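Local coordinates for protein putative thiol-disulfide oxidoreductase (Bacteroides vulgatus, PDB 4GRF) that probably exchanges thiols and disulfides as an oxidoreductase, represented here by its thioredoxin domain with glutathione attached through a mixed disulfide, at residues N20-S23 against L24-K28; D100-S104 against Y105-G109; V91-K95 against D96-D100. All blocks are in the same frame, centred on the assembly; numbering follows the deposited sequence. Where two conformers were deposited one is given.

Interaction 1 (N20-S23 against L24-K28)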
loop_
_atom_site.group_PDB
_atom_site.type_symbol
_atom_site.label_atom_id
_atom_site.label_comp_id
_atom_site.label_asym_id
_atom_site.label_seq_id
_atom_site.Cartn_x
_atom_site.Cartn_y
_atom_site.Cartn_z
ATOM N N ASN A 20 9.967 10.052 9.209
ATOM C CA ASN A 20 9.565 11.160 8.355
ATOM C C ASN A 20 8.142 10.981 7.821
ATOM O O ASN A 20 7.674 9.868 7.658
ATOM C CB ASN A 20 10.551 11.298 7.217
ATOM C CG ASN A 20 11.941 11.628 7.712
ATOM O OD1 ASN A 20 12.099 12.493 8.558
ATOM N ND2 ASN A 20 12.930 10.929 7.210
ATOM N N SER A 21 7.452 12.083 7.562
ATOM C CA SER A 21 6.126 12.009 6.993
ATOM C C SER A 21 6.277 11.739 5.499
ATOM O O SER A 21 7.060 12.401 4.818
ATOM C CB SER A 21 5.378 13.323 7.200
ATOM O OG SER A 21 4.890 13.397 8.521
ATOM N N VAL A 22 5.532 10.761 5.004
ATOM C CA VAL A 22 5.572 10.383 3.600
ATOM C C VAL A 22 4.127 10.181 3.161
ATOM O O VAL A 22 3.356 9.484 3.836
ATOM C CB VAL A 22 6.367 9.079 3.379
ATOM C CG1 VAL A 22 6.335 8.683 1.907
ATOM C CG2 VAL A 22 7.812 9.254 3.831
ATOM N N SER A 23 3.769 10.844 2.067
ATOM C CA SER A 23 2.407 10.870 1.549
ATOM C C SER A 23 2.302 10.142 0.214
ATOM O O SER A 23 3.269 10.021 -0.500
ATOM C CB SER A 23 1.984 12.306 1.285
ATOM O OG SER A 23 2.705 12.812 0.184
ATOM N N LEU A 24 1.102 9.709 -0.120
ATOM C CA LEU A 24 0.856 9.076 -1.409
ATOM C C LEU A 24 1.269 10.019 -2.546
ATOM O O LEU A 24 1.836 9.589 -3.547
ATOM C CB LEU A 24 -0.613 8.689 -1.530
ATOM C CG LEU A 24 -1.013 8.072 -2.878
ATOM C CD1 LEU A 24 -0.185 6.839 -3.229
ATOM C CD2 LEU A 24 -2.504 7.774 -2.864
ATOM N N ASN A 25 1.005 11.310 -2.372
ATOM C CA ASN A 25 1.349 12.329 -3.391
ATOM C C ASN A 25 2.848 12.377 -3.700
ATOM O O ASN A 25 3.258 12.778 -4.793
ATOM C CB ASN A 25 0.847 13.698 -2.915
ATOM C CG ASN A 25 1.104 14.808 -3.925
ATOM O OD1 ASN A 25 0.597 14.764 -5.054
ATOM N ND2 ASN A 25 1.894 15.812 -3.526
ATOM N N ASP A 26 3.682 11.942 -2.747
ATOM C CA ASP A 26 5.112 11.940 -2.937
ATOM C C ASP A 26 5.527 11.046 -4.095
ATOM O O ASP A 26 6.632 11.187 -4.627
ATOM C CB ASP A 26 5.838 11.493 -1.658
ATOM C CG ASP A 26 5.810 12.541 -0.564
ATOM O OD1 ASP A 26 5.647 13.756 -0.859
ATOM O OD2 ASP A 26 5.984 12.152 0.610
ATOM N N PHE A 27 4.640 10.144 -4.494
ATOM C CA PHE A 27 4.964 9.167 -5.523
ATOM C C PHE A 27 4.298 9.434 -6.865
ATOM O O PHE A 27 4.280 8.559 -7.750
ATOM C CB PHE A 27 4.603 7.780 -5.021
ATOM C CG PHE A 27 5.293 7.440 -3.736
ATOM C CD1 PHE A 27 6.642 7.137 -3.728
ATOM C CD2 PHE A 27 4.601 7.470 -2.535
ATOM C CE1 PHE A 27 7.292 6.850 -2.536
ATOM C CE2 PHE A 27 5.245 7.176 -1.342
ATOM C CZ PHE A 27 6.588 6.878 -1.344
ATOM N N LYS A 28 3.760 10.635 -7.020
ATOM C CA LYS A 28 3.300 11.065 -8.318
ATOM C C LYS A 28 4.418 10.863 -9.335
ATOM O O LYS A 28 5.607 11.096 -9.049
ATOM C CB LYS A 28 2.862 12.534 -8.280
ATOM C CG LYS A 28 1.520 12.768 -7.599
ATOM C CD LYS A 28 0.376 12.680 -8.588
ATOM C CE LYS A 28 -1.002 12.748 -7.950
ATOM N NZ LYS A 28 -1.146 13.636 -6.774
#
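S23 and L24 mark the point where the extended strand 21-23 gives way to a short 3-10 segment, 24-26, and S23 and D26 are held together across that change of direction. The backbone evidence is the hydrogen bond from D26 N to S23 O at 3.0 Å, a three-residue step; F27 N to L24 O repeats it one residue on. D26 folds back over the turn because its CG lies beside its own backbone N, anti to the carbonyl carbon (chi1 -73°). This carries OD2 of D26 to S23 N at 3.0 Å, and the N-H points almost straight at it (173°), though it meets the carboxylate from above its plane, 57° out. The return bond, from D26 N to S23 OG, is weak at 3.2 Å and belongs to one of two modelled conformers of S23, so the likeness to a capping box, with S23 as N-cap, is suggestive only.

V22 and F27 supply the apolar part. The CG1 methyl of V22 lies 3.7 Å from F27 CZ, an oblique approach with the two side chains crossing at about a right angle. The same methyl comes within 3.7 Å of D26 OD2, while D26 CB sits off-centre over one face of the F27 ring, toward its rim. K28 NZ reaches back to N25 OD1 and donates to it at 2.7 Å, in the plane of that carbonyl. F27 also meets the ring of Y66 and the side chain of V32, which joins the turn to the central sheet. The bond from S23 N would probably favour the anionic form of D26 and helps hold the strand end against the turn.

Interaction 2 (D100-S104 against Y105-G109). With GSH (glutathione), chain H.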
loop_
_atom_site.group_PDB
_atom_site.type_symbol
_atom_site.label_atom_id
_atom_site.label_comp_id
_atom_site.label_asym_id
_atom_site.label_seq_id
_atom_site.Cartn_x
_atom_site.Cartn_y
_atom_site.Cartn_z
ATOM N N ASP A 100 -10.384 8.675 9.161
ATOM C CA ASP A 100 -10.544 9.518 7.969
ATOM C C ASP A 100 -10.047 8.821 6.699
ATOM O O ASP A 100 -10.677 8.897 5.651
ATOM C CB ASP A 100 -9.800 10.838 8.131
ATOM C CG ASP A 100 -10.392 11.705 9.219
ATOM O OD1 ASP A 100 -11.636 11.693 9.378
ATOM O OD2 ASP A 100 -9.612 12.387 9.917
ATOM N N VAL A 101 -8.900 8.156 6.796
ATOM C CA VAL A 101 -8.338 7.457 5.647
ATOM C C VAL A 101 -9.228 6.294 5.234
ATOM O O VAL A 101 -9.554 6.144 4.051
ATOM C CB VAL A 101 -6.886 6.989 5.930
ATOM C CG1 VAL A 101 -6.394 6.075 4.823
ATOM C CG2 VAL A 101 -5.981 8.203 6.050
ATOM N N LEU A 102 -9.600 5.435 6.186
ATOM C CA LEU A 102 -10.468 4.315 5.877
ATOM C C LEU A 102 -11.791 4.755 5.281
ATOM O O LEU A 102 -12.283 4.134 4.347
ATOM C CB LEU A 102 -10.729 3.461 7.102
ATOM C CG LEU A 102 -9.463 2.806 7.659
ATOM C CD1 LEU A 102 -9.807 1.982 8.879
ATOM C CD2 LEU A 102 -8.781 1.939 6.606
ATOM N N GLU A 103 -12.385 5.807 5.829
ATOM C CA GLU A 103 -13.643 6.284 5.284
ATOM C C GLU A 103 -13.446 6.825 3.872
ATOM O O GLU A 103 -14.229 6.527 2.980
ATOM C CB GLU A 103 -14.251 7.338 6.191
ATOM C CG GLU A 103 -14.795 6.757 7.485
ATOM C CD GLU A 103 -15.376 7.822 8.391
ATOM O OE1 GLU A 103 -15.402 9.000 7.970
ATOM O OE2 GLU A 103 -15.799 7.481 9.517
ATOM N N SER A 104 -12.375 7.581 3.658
ATOM C CA SER A 104 -12.140 8.198 2.356
ATOM C C SER A 104 -11.937 7.162 1.244
ATOM O O SER A 104 -12.276 7.421 0.100
ATOM C CB SER A 104 -10.958 9.179 2.424
ATOM O OG SER A 104 -9.710 8.516 2.411
ATOM N N TYR A 105 -11.372 5.993 1.585
ATOM C CA TYR A 105 -11.186 4.908 0.623
ATOM C C TYR A 105 -12.303 3.880 0.692
ATOM O O TYR A 105 -12.289 2.893 -0.044
ATOM C CB TYR A 105 -9.824 4.220 0.837
ATOM C CG TYR A 105 -8.674 4.976 0.205
ATOM C CD1 TYR A 105 -8.058 6.035 0.869
ATOM C CD2 TYR A 105 -8.210 4.636 -1.072
ATOM C CE1 TYR A 105 -7.000 6.719 0.292
ATOM C CE2 TYR A 105 -7.156 5.302 -1.661
ATOM C CZ TYR A 105 -6.559 6.351 -1.000
ATOM O OH TYR A 105 -5.531 7.005 -1.597
ATOM N N CYS A 106 -13.267 4.149 1.570
ATOM C CA CYS A 106 -14.377 3.253 1.856
ATOM C C CYS A 106 -13.921 1.818 2.082
ATOM O O CYS A 106 -14.427 0.871 1.469
ATOM C CB CYS A 106 -15.417 3.261 0.762
ATOM S SG CYS A 106 -16.768 2.187 1.261
ATOM N N ILE A 107 -12.952 1.676 2.977
ATOM C CA ILE A 107 -12.366 0.379 3.249
ATOM C C ILE A 107 -13.183 -0.342 4.277
ATOM O O ILE A 107 -13.349 0.122 5.409
ATOM C CB ILE A 107 -10.920 0.482 3.743
ATOM C CG1 ILE A 107 -10.041 1.074 2.635
ATOM C CG2 ILE A 107 -10.385 -0.882 4.141
ATOM C CD1 ILE A 107 -8.653 1.480 3.101
ATOM N N VAL A 108 -13.682 -1.489 3.849
ATOM C CA VAL A 108 -14.544 -2.325 4.647
ATOM C C VAL A 108 -13.780 -3.512 5.217
ATOM O O VAL A 108 -14.014 -3.937 6.351
ATOM C CB VAL A 108 -15.691 -2.839 3.752
ATOM C CG1 VAL A 108 -16.576 -3.805 4.500
ATOM C CG2 VAL A 108 -16.495 -1.664 3.204
ATOM N N GLY A 109 -12.891 -4.071 4.410
ATOM C CA GLY A 109 -12.155 -5.272 4.816
ATOM C C GLY A 109 -10.706 -5.226 4.387
ATOM O O GLY A 109 -10.332 -4.425 3.534
HETATM N N1 GSH H . -17.207 10.048 -4.428
HETATM C CA1 GSH H . -17.819 8.884 -3.732
HETATM C C1 GSH H . -19.207 9.192 -3.239
HETATM O O11 GSH H . -20.128 8.384 -3.496
HETATM O O12 GSH H . -19.393 10.244 -2.586
HETATM C CB1 GSH H . -16.909 8.475 -2.575
HETATM C CG1 GSH H . -17.616 7.545 -1.592
HETATM C CD1 GSH H . -17.529 6.103 -2.048
HETATM O OE1 GSH H . -16.900 5.768 -3.042
HETATM N N2 GSH H . -18.166 5.212 -1.292
HETATM C CA2 GSH H . -18.094 3.801 -1.596
HETATM C C2 GSH H . -18.625 3.494 -2.965
HETATM O O2 GSH H . -19.715 3.911 -3.328
HETATM C CB2 GSH H . -18.862 2.988 -0.554
HETATM S SG2 GSH H . -18.401 3.414 1.138
HETATM N N3 GSH H . -17.820 2.742 -3.708
HETATM C CA3 GSH H . -18.141 2.276 -5.042
HETATM C C3 GSH H . -17.182 1.175 -5.458
HETATM O O31 GSH H . -17.299 0.690 -6.600
HETATM O O32 GSH H . -16.299 0.787 -4.653
#
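Y105 to I107 turn back on the end of helix 95-104: Y105 N bonds to V101 O at 3.1 Å, C106 N to E103 O, and I107 N to L102 O at 2.9 Å with a nearly straight N-H (170°). The side chains follow this fold-back. L102 CD2 meets I107 CD1 at 3.5 Å, the two side chains crossing at about a right angle, so a residue of the last helical turn and the one after C106 share an apolar contact.

With C106 at positive phi (47°) and the two backbone bonds from C106 and I107 reaching into the last turn, this is a Schellman motif, closed by the leucine-isoleucine contact that commonly accompanies it. S104 adds a bond inside the helix. Its OG stands between the backbone N and the carbonyl carbon (chi1 78°) and donates to V101 O at 2.9 Å; that oxygen is thus gripped twice, by S104 OG and Y105 N from the same face of its plane. Substituting an alanine for S104 would probably leave V101 O with Y105 N as its one partner here and open a gap beside Y105 CD1, which OG approaches to 3.4 Å.

The Y105 ring turns its edge to V101 O, in plane, and packs against F36, while its hydroxyl is hydrogen-bonded to P10 O. C106 is disulfide-bonded to glutathione, the covalent end of a pocket that S2, L3, A4 and K125 complete; in one of its two modelled conformers C106 SG lies anti to its own backbone N, 2.0 Å from SG2 of glutathione.

Interaction 3 (V91-K95 against D96-D100)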
loop_
_atom_site.group_PDB
_atom_site.type_symbol
_atom_site.label_atom_id
_atom_site.label_comp_id
_atom_site.label_asym_id
_atom_site.label_seq_id
_atom_site.Cartn_x
_atom_site.Cartn_y
_atom_site.Cartn_z
ATOM N N VAL A 91 4.428 3.180 5.867
ATOM C CA VAL A 91 4.033 4.206 6.818
ATOM C C VAL A 91 2.996 3.693 7.801
ATOM O O VAL A 91 2.233 2.777 7.508
ATOM C CB VAL A 91 3.487 5.488 6.161
ATOM C CG1 VAL A 91 4.544 6.109 5.266
ATOM C CG2 VAL A 91 2.174 5.226 5.417
ATOM N N LEU A 92 2.996 4.317 8.976
ATOM C CA LEU A 92 1.992 4.085 9.999
ATOM C C LEU A 92 1.136 5.326 10.151
ATOM O O LEU A 92 1.661 6.433 10.367
ATOM C CB LEU A 92 2.690 3.776 11.323
ATOM C CG LEU A 92 1.793 3.474 12.516
ATOM C CD1 LEU A 92 0.955 2.234 12.262
ATOM C CD2 LEU A 92 2.637 3.302 13.770
ATOM N N LEU A 93 -0.172 5.141 10.055
ATOM C CA LEU A 93 -1.126 6.243 10.222
ATOM C C LEU A 93 -1.128 6.697 11.682
ATOM O O LEU A 93 -1.052 5.881 12.613
ATOM C CB LEU A 93 -2.523 5.834 9.807
ATOM C CG LEU A 93 -2.704 5.510 8.323
ATOM C CD1 LEU A 93 -4.132 5.059 8.040
ATOM C CD2 LEU A 93 -2.312 6.697 7.462
ATOM N N GLN A 94 -1.185 7.996 11.879
ATOM C CA GLN A 94 -1.389 8.495 13.237
ATOM C C GLN A 94 -2.831 8.195 13.622
ATOM O O GLN A 94 -3.729 8.183 12.772
ATOM C CB GLN A 94 -1.041 9.969 13.309
ATOM C CG GLN A 94 0.326 10.238 12.701
ATOM C CD GLN A 94 1.022 11.441 13.296
ATOM O OE1 GLN A 94 1.551 12.279 12.572
ATOM N NE2 GLN A 94 1.031 11.529 14.618
ATOM N N LYS A 95 -3.038 7.914 14.908
ATOM C CA LYS A 95 -4.343 7.534 15.446
ATOM C C LYS A 95 -5.472 8.410 14.913
ATOM O O LYS A 95 -6.508 7.903 14.498
ATOM C CB LYS A 95 -4.289 7.635 16.979
ATOM C CG LYS A 95 -5.581 7.330 17.716
ATOM C CD LYS A 95 -5.353 7.461 19.220
ATOM C CE LYS A 95 -6.598 7.931 19.954
ATOM N NZ LYS A 95 -7.689 6.922 19.895
ATOM N N ASP A 96 -5.252 9.720 14.924
ATOM C CA ASP A 96 -6.289 10.682 14.551
ATOM C C ASP A 96 -6.576 10.709 13.064
ATOM O O ASP A 96 -7.453 11.443 12.627
ATOM C CB ASP A 96 -5.886 12.091 14.986
ATOM C CG ASP A 96 -6.140 12.340 16.461
ATOM O OD1 ASP A 96 -6.712 11.452 17.135
ATOM O OD2 ASP A 96 -5.768 13.431 16.946
ATOM N N ASP A 97 -5.835 9.926 12.285
ATOM C CA ASP A 97 -6.019 9.909 10.825
ATOM C C ASP A 97 -6.616 8.606 10.322
ATOM O O ASP A 97 -7.108 8.543 9.199
ATOM C CB ASP A 97 -4.702 10.137 10.108
ATOM C CG ASP A 97 -4.204 11.550 10.241
ATOM O OD1 ASP A 97 -5.029 12.486 10.403
ATOM O OD2 ASP A 97 -2.974 11.719 10.179
ATOM N N VAL A 98 -6.578 7.567 11.152
ATOM C CA VAL A 98 -7.021 6.252 10.715
ATOM C C VAL A 98 -8.454 6.229 10.186
ATOM O O VAL A 98 -8.711 5.735 9.097
ATOM C CB VAL A 98 -6.913 5.230 11.852
ATOM C CG1 VAL A 98 -7.605 3.926 11.470
ATOM C CG2 VAL A 98 -5.449 4.990 12.197
ATOM N N LYS A 99 -9.397 6.745 10.968
ATOM C CA LYS A 99 -10.787 6.711 10.559
ATOM C C LYS A 99 -11.003 7.507 9.264
ATOM O O LYS A 99 -11.706 7.049 8.371
ATOM C CB LYS A 99 -11.682 7.248 11.678
ATOM C CG LYS A 99 -13.162 6.966 11.476
ATOM C CD LYS A 99 -13.989 7.465 12.650
ATOM C CE LYS A 99 -15.475 7.331 12.375
ATOM N NZ LYS A 99 -16.293 8.018 13.410
ATOM N N ASP A 100 -10.384 8.675 9.161
ATOM C CA ASP A 100 -10.544 9.518 7.969
ATOM C C ASP A 100 -10.047 8.821 6.699
ATOM O O ASP A 100 -10.677 8.897 5.651
ATOM C CB ASP A 100 -9.800 10.838 8.131
ATOM C CG ASP A 100 -10.392 11.705 9.219
ATOM O OD1 ASP A 100 -11.636 11.693 9.378
ATOM O OD2 ASP A 100 -9.612 12.387 9.917
HETATM O O HOH W 1 -1.161 9.848 9.642
HETATM O O HOH W 2 -8.945 7.947 13.706
#
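Q94 O takes two backbone donors of the following turn: D97 N at 2.8 Å (N-H to acceptor 158°) and, weakly, V98 N at 3.3 Å. V98 N divides itself, since it also reaches K95 O at 3.4 Å, again weakly. Water completes the polar network. One molecule accepts from Q94 N and donates to D97 OD2 at 2.7 Å, so the carboxylate of D97 answers the Q94 amide through a solvent bridge. D97 CG, anti to the carbonyl carbon (chi1 -71°), lies beside its own backbone N, which turns the carboxylate back toward Q94. The positive end of the helix would probably favour the anionic form of D97. A second water, 2.6 Å from K95 O, links that carbonyl to K99 N.

On the inner side, L93 CB meets V98 CG2 at 3.9 Å, and L93 also rests on V68 of the neighbouring strand. The features together mark the start of a helix soon after a strand: edge strand 89-92 leads by a short link to helix 95-104, the helix that, in this thioredoxin fold, leads on to the antiparallel strands 112-116 and 122-124.

How the interactions relate
From the N terminus the three contacts come in series, each a local turn. Interaction 1 closes the bend after the 13-15/21-23 hairpin, before strand 31-37 enters the central sheet. Interaction 3 then joins edge strand 89-92 to the start of helix 95-104, and interaction 2 ends that same helix; the two share D100. None of the three encloses or crosses another. They touch in space, however: V22 O of interaction 1 packs on V91 CG1, L24 CD2 lies 3.4 Å from Y105 OH, and V101 CB meets L93 CD1. Hairpin, edge strand and connecting helix are thereby packed together, with the glutathione-bearing cysteine at the far helix end.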